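PDB 4J32: putative periplasmic protein from Salmonella enterica subsp. enterica serovar Typhimurium, which probably protects the cell as the periplasmic immunity protein Tai4 by inhibiting the type VI secretion effector Tae4, a peptidoglycan amidase. Local coordinates for residues 16-21 with 83-88. Sequence-based numbering, arbitrary orientation. Where two conformers were deposited one is given.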
ATOM      1  N   ASN B  16      -9.619   3.262  -5.086  1.00 16.81           N
ATOM      2  CA  ASN B  16      -8.836   3.614  -3.881  1.00 16.41           C
ATOM      3  C   ASN B  16      -9.171   2.696  -2.733  1.00 16.49           C
ATOM      4  O   ASN B  16      -8.271   2.261  -1.992  1.00 16.64           O
ATOM      5  CB  ASN B  16      -9.054   5.076  -3.463  1.00 16.72           C
ATOM      6  CG  ASN B  16      -8.479   6.087  -4.448  1.00 17.12           C
ATOM      7  OD1 ASN B  16      -7.758   5.752  -5.386  1.00 17.89           O
ATOM      8  ND2 ASN B  16      -8.817   7.355  -4.233  1.00 18.43           N
ATOM      9  N   TRP B  17     -10.480   2.421  -2.571  1.00 15.99           N
ATOM     10  CA  TRP B  17     -10.963   1.431  -1.620  1.00 16.20           C
ATOM     11  C   TRP B  17     -10.337   0.069  -1.886  1.00 16.19           C
ATOM     12  O   TRP B  17      -9.858  -0.587  -0.967  1.00 15.31           O
ATOM     13  CB  TRP B  17     -12.511   1.328  -1.627  1.00 15.66           C
ATOM     14  CG  TRP B  17     -13.013   0.579  -0.412  1.00 17.47           C
ATOM     15  CD1 TRP B  17     -13.405   1.131   0.767  1.00 17.65           C
ATOM     16  CD2 TRP B  17     -13.122  -0.840  -0.249  1.00 17.73           C
ATOM     17  NE1 TRP B  17     -13.760   0.154   1.657  1.00 16.52           N
ATOM     18  CE2 TRP B  17     -13.593  -1.071   1.065  1.00 17.42           C
ATOM     19  CE3 TRP B  17     -12.884  -1.943  -1.094  1.00 18.24           C
ATOM     20  CZ2 TRP B  17     -13.836  -2.365   1.573  1.00 16.59           C
ATOM     21  CZ3 TRP B  17     -13.115  -3.226  -0.594  1.00 17.17           C
ATOM     22  CH2 TRP B  17     -13.597  -3.433   0.728  1.00 18.29           C
ATOM     23  N   ALA B  18     -10.369  -0.372  -3.141  1.00 15.83           N
ATOM     24  CA  ALA B  18      -9.815  -1.682  -3.483  1.00 16.57           C
ATOM     25  C   ALA B  18      -8.345  -1.806  -3.017  1.00 16.55           C
ATOM     26  O   ALA B  18      -7.952  -2.810  -2.378  1.00 16.90           O
ATOM     27  CB  ALA B  18      -9.939  -1.914  -5.007  1.00 16.57           C
ATOM     28  N   LEU B  19      -7.545  -0.797  -3.328  1.00 16.44           N
ATOM     29  CA  LEU B  19      -6.133  -0.827  -2.975  1.00 17.12           C
ATOM     30  C   LEU B  19      -5.912  -0.852  -1.448  1.00 16.85           C
ATOM     31  O   LEU B  19      -5.177  -1.721  -0.935  1.00 16.57           O
ATOM     32  CB  LEU B  19      -5.402   0.355  -3.616  1.00 17.13           C
ATOM     33  CG  LEU B  19      -3.924   0.529  -3.233  1.00 18.72           C
ATOM     34  CD1 LEU B  19      -3.099  -0.778  -3.517  1.00 20.37           C
ATOM     35  CD2 LEU B  19      -3.371   1.733  -4.015  1.00 19.09           C
ATOM     36  N   SER B  20      -6.554   0.075  -0.732  1.00 16.96           N
ATOM     37  CA  SER B  20      -6.360   0.148   0.718  0.60 17.34           C
ATOM     38  C   SER B  20      -6.888  -1.092   1.420  1.00 17.43           C
ATOM     39  O   SER B  20      -6.237  -1.584   2.350  1.00 17.91           O
ATOM     40  CB  SER B  20      -6.936   1.431   1.335  0.60 18.15           C
ATOM     41  OG  SER B  20      -8.219   1.708   0.825  0.60 17.32           O
ATOM     42  N   HIS B  21      -8.032  -1.615   0.966  1.00 17.80           N
ATOM     43  CA  HIS B  21      -8.570  -2.842   1.546  1.00 17.41           C
ATOM     44  C   HIS B  21      -7.598  -4.013   1.354  1.00 17.92           C
ATOM     45  O   HIS B  21      -7.361  -4.789   2.284  1.00 17.31           O
ATOM     46  CB  HIS B  21      -9.941  -3.185   0.956  1.00 17.26           C
ATOM     47  CG  HIS B  21     -10.519  -4.445   1.510  1.00 17.57           C
ATOM     48  ND1 HIS B  21     -10.984  -4.542   2.803  1.00 17.82           N
ATOM     49  CD2 HIS B  21     -10.685  -5.666   0.953  1.00 18.98           C
ATOM     50  CE1 HIS B  21     -11.424  -5.771   3.015  1.00 20.47           C
ATOM     51  NE2 HIS B  21     -11.233  -6.477   1.913  1.00 20.43           N
ATOM     52  N   ILE B  83      -0.689  -4.584  -5.687  1.00 16.80           N
ATOM     53  CA  ILE B  83      -0.422  -3.810  -6.908  1.00 17.15           C
ATOM     54  C   ILE B  83      -0.929  -4.605  -8.135  1.00 17.69           C
ATOM     55  O   ILE B  83      -1.569  -4.044  -9.027  1.00 17.36           O
ATOM     56  CB  ILE B  83       1.078  -3.396  -7.022  1.00 17.30           C
ATOM     57  CG1 ILE B  83       1.377  -2.308  -5.957  1.00 18.55           C
ATOM     58  CG2 ILE B  83       1.391  -2.852  -8.443  1.00 18.84           C
ATOM     59  CD1 ILE B  83       2.805  -1.970  -5.752  1.00 22.14           C
ATOM     60  N   ASP B  84      -0.686  -5.910  -8.146  1.00 17.33           N
ATOM     61  CA  ASP B  84      -1.221  -6.734  -9.233  1.00 17.92           C
ATOM     62  C   ASP B  84      -2.759  -6.689  -9.192  1.00 17.83           C
ATOM     63  O   ASP B  84      -3.431  -6.620 -10.241  1.00 19.45           O
ATOM     64  CB  ASP B  84      -0.720  -8.182  -9.120  1.00 18.10           C
ATOM     65  CG  ASP B  84       0.748  -8.339  -9.546  1.00 18.74           C
ATOM     66  OD1 ASP B  84       1.338  -7.377 -10.121  1.00 19.05           O
ATOM     67  OD2 ASP B  84       1.291  -9.457  -9.359  1.00 19.78           O
ATOM     68  N   PHE B  85      -3.307  -6.788  -7.991  1.00 17.15           N
ATOM     69  CA  PHE B  85      -4.777  -6.777  -7.817  1.00 17.97           C
ATOM     70  C   PHE B  85      -5.411  -5.539  -8.447  1.00 17.60           C
ATOM     71  O   PHE B  85      -6.422  -5.652  -9.137  1.00 18.66           O
ATOM     72  CB  PHE B  85      -5.116  -6.832  -6.326  1.00 18.02           C
ATOM     73  CG  PHE B  85      -6.574  -6.518  -5.996  1.00 17.19           C
ATOM     74  CD1 PHE B  85      -7.620  -7.174  -6.653  1.00 18.46           C
ATOM     75  CD2 PHE B  85      -6.883  -5.596  -4.978  1.00 18.32           C
ATOM     76  CE1 PHE B  85      -8.986  -6.888  -6.327  1.00 18.51           C
ATOM     77  CE2 PHE B  85      -8.235  -5.320  -4.633  1.00 17.81           C
ATOM     78  CZ  PHE B  85      -9.270  -5.959  -5.314  1.00 16.30           C
ATOM     79  N   ILE B  86      -4.825  -4.357  -8.230  1.00 17.42           N
ATOM     80  CA  ILE B  86      -5.505  -3.143  -8.690  0.50 17.53           C
ATOM     81  C   ILE B  86      -5.480  -2.985 -10.212  1.00 19.23           C
ATOM     82  O   ILE B  86      -6.203  -2.136 -10.759  1.00 20.23           O
ATOM     83  CB  ILE B  86      -5.071  -1.868  -7.931  0.50 16.42           C
ATOM     84  CG1 ILE B  86      -3.565  -1.597  -8.099  0.50 16.24           C
ATOM     85  CG2 ILE B  86      -5.459  -1.997  -6.465  0.50 15.88           C
ATOM     86  CD1 ILE B  86      -3.143  -0.157  -7.752  0.50 17.56           C
ATOM     87  N   HIS B  87      -4.706  -3.841 -10.890  1.00 17.83           N
ATOM     88  CA  HIS B  87      -4.708  -3.924 -12.364  1.00 19.54           C
ATOM     89  C   HIS B  87      -5.651  -5.000 -12.914  1.00 20.31           C
ATOM     90  O   HIS B  87      -5.750  -5.204 -14.140  1.00 21.14           O
ATOM     91  CB  HIS B  87      -3.287  -4.167 -12.881  1.00 19.28           C
ATOM     92  CG  HIS B  87      -2.359  -3.014 -12.622  1.00 19.59           C
ATOM     93  ND1 HIS B  87      -1.682  -2.864 -11.435  1.00 21.14           N
ATOM     94  CD2 HIS B  87      -1.998  -1.964 -13.400  1.00 23.19           C
ATOM     95  CE1 HIS B  87      -0.953  -1.759 -11.482  1.00 22.88           C
ATOM     96  NE2 HIS B  87      -1.125  -1.196 -12.665  1.00 22.69           N
ATOM     97  N   ASP B  88      -6.332  -5.698 -12.013  1.00 20.06           N
ATOM     98  CA  ASP B  88      -7.178  -6.840 -12.403  1.00 21.48           C
ATOM     99  C   ASP B  88      -8.352  -6.402 -13.285  1.00 22.51           C
ATOM    100  O   ASP B  88      -9.049  -5.443 -12.966  1.00 20.96           O
ATOM    101  CB  ASP B  88      -7.645  -7.588 -11.143  1.00 21.25           C
ATOM    102  CG  ASP B  88      -8.520  -8.771 -11.455  1.00 24.35           C
ATOM    103  OD1 ASP B  88      -9.733  -8.547 -11.555  1.00 25.72           O
ATOM    104  OD2 ASP B  88      -8.013  -9.911 -11.596  1.00 24.20           O
TER
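Phe85 and Ile86, on helix 78-86, pack on Ala18 and Leu19 of helix 10-26. The Phe85 side chain starts at CB, whose bond from CA points toward residues 16-21. Its CG is anti to the backbone N (chi1 167°), which sends the ring on toward residues 16-21 and brings its edge to Ala18. Phe85 CD2 comes first, 4.0 Å from the backbone oxygen, Ala18 O. Phe85 CE2 goes further and makes two contacts. The shorter one sets Phe85 CE2 3.4 Å from Ala18 O. The other puts Phe85 CE2 3.8 Å from Ala18 CB. The oxygen sits at the ring edge, in plane, so it meets the rim and not a face. At the tip of the ring, Phe85 CZ reaches the methyl Ala18 CB at 4.1 Å. Ile60 and Ala61 of helix 51-65 and Leu91 of helix 89-96 also touch this ring. The contact thus belongs to the buried core of the all-helical Tai4 fold, near the centre of the chain. Ile86 was modelled in two conformers, and its contacts here are those of one of them. In this conformer the methyl Ile86 CG2 lies 3.7 Å from Leu19 CB. Leu19 CD1 flanks the same methyl, Ile86 CG2, at 4.0 Å. Ile86 CD1 approaches Leu19 CD2 more loosely. The Ile86 side chain also lies near a bound 2-ethoxyethanol, probably from the crystallisation liquor. After Ile86, His87 ND1 donates to Ile83 O at 2.7 Å, and that oxygen lies almost in the imidazole plane. The His87 ring also packs edge-to-face with Tyr8 of the second subunit.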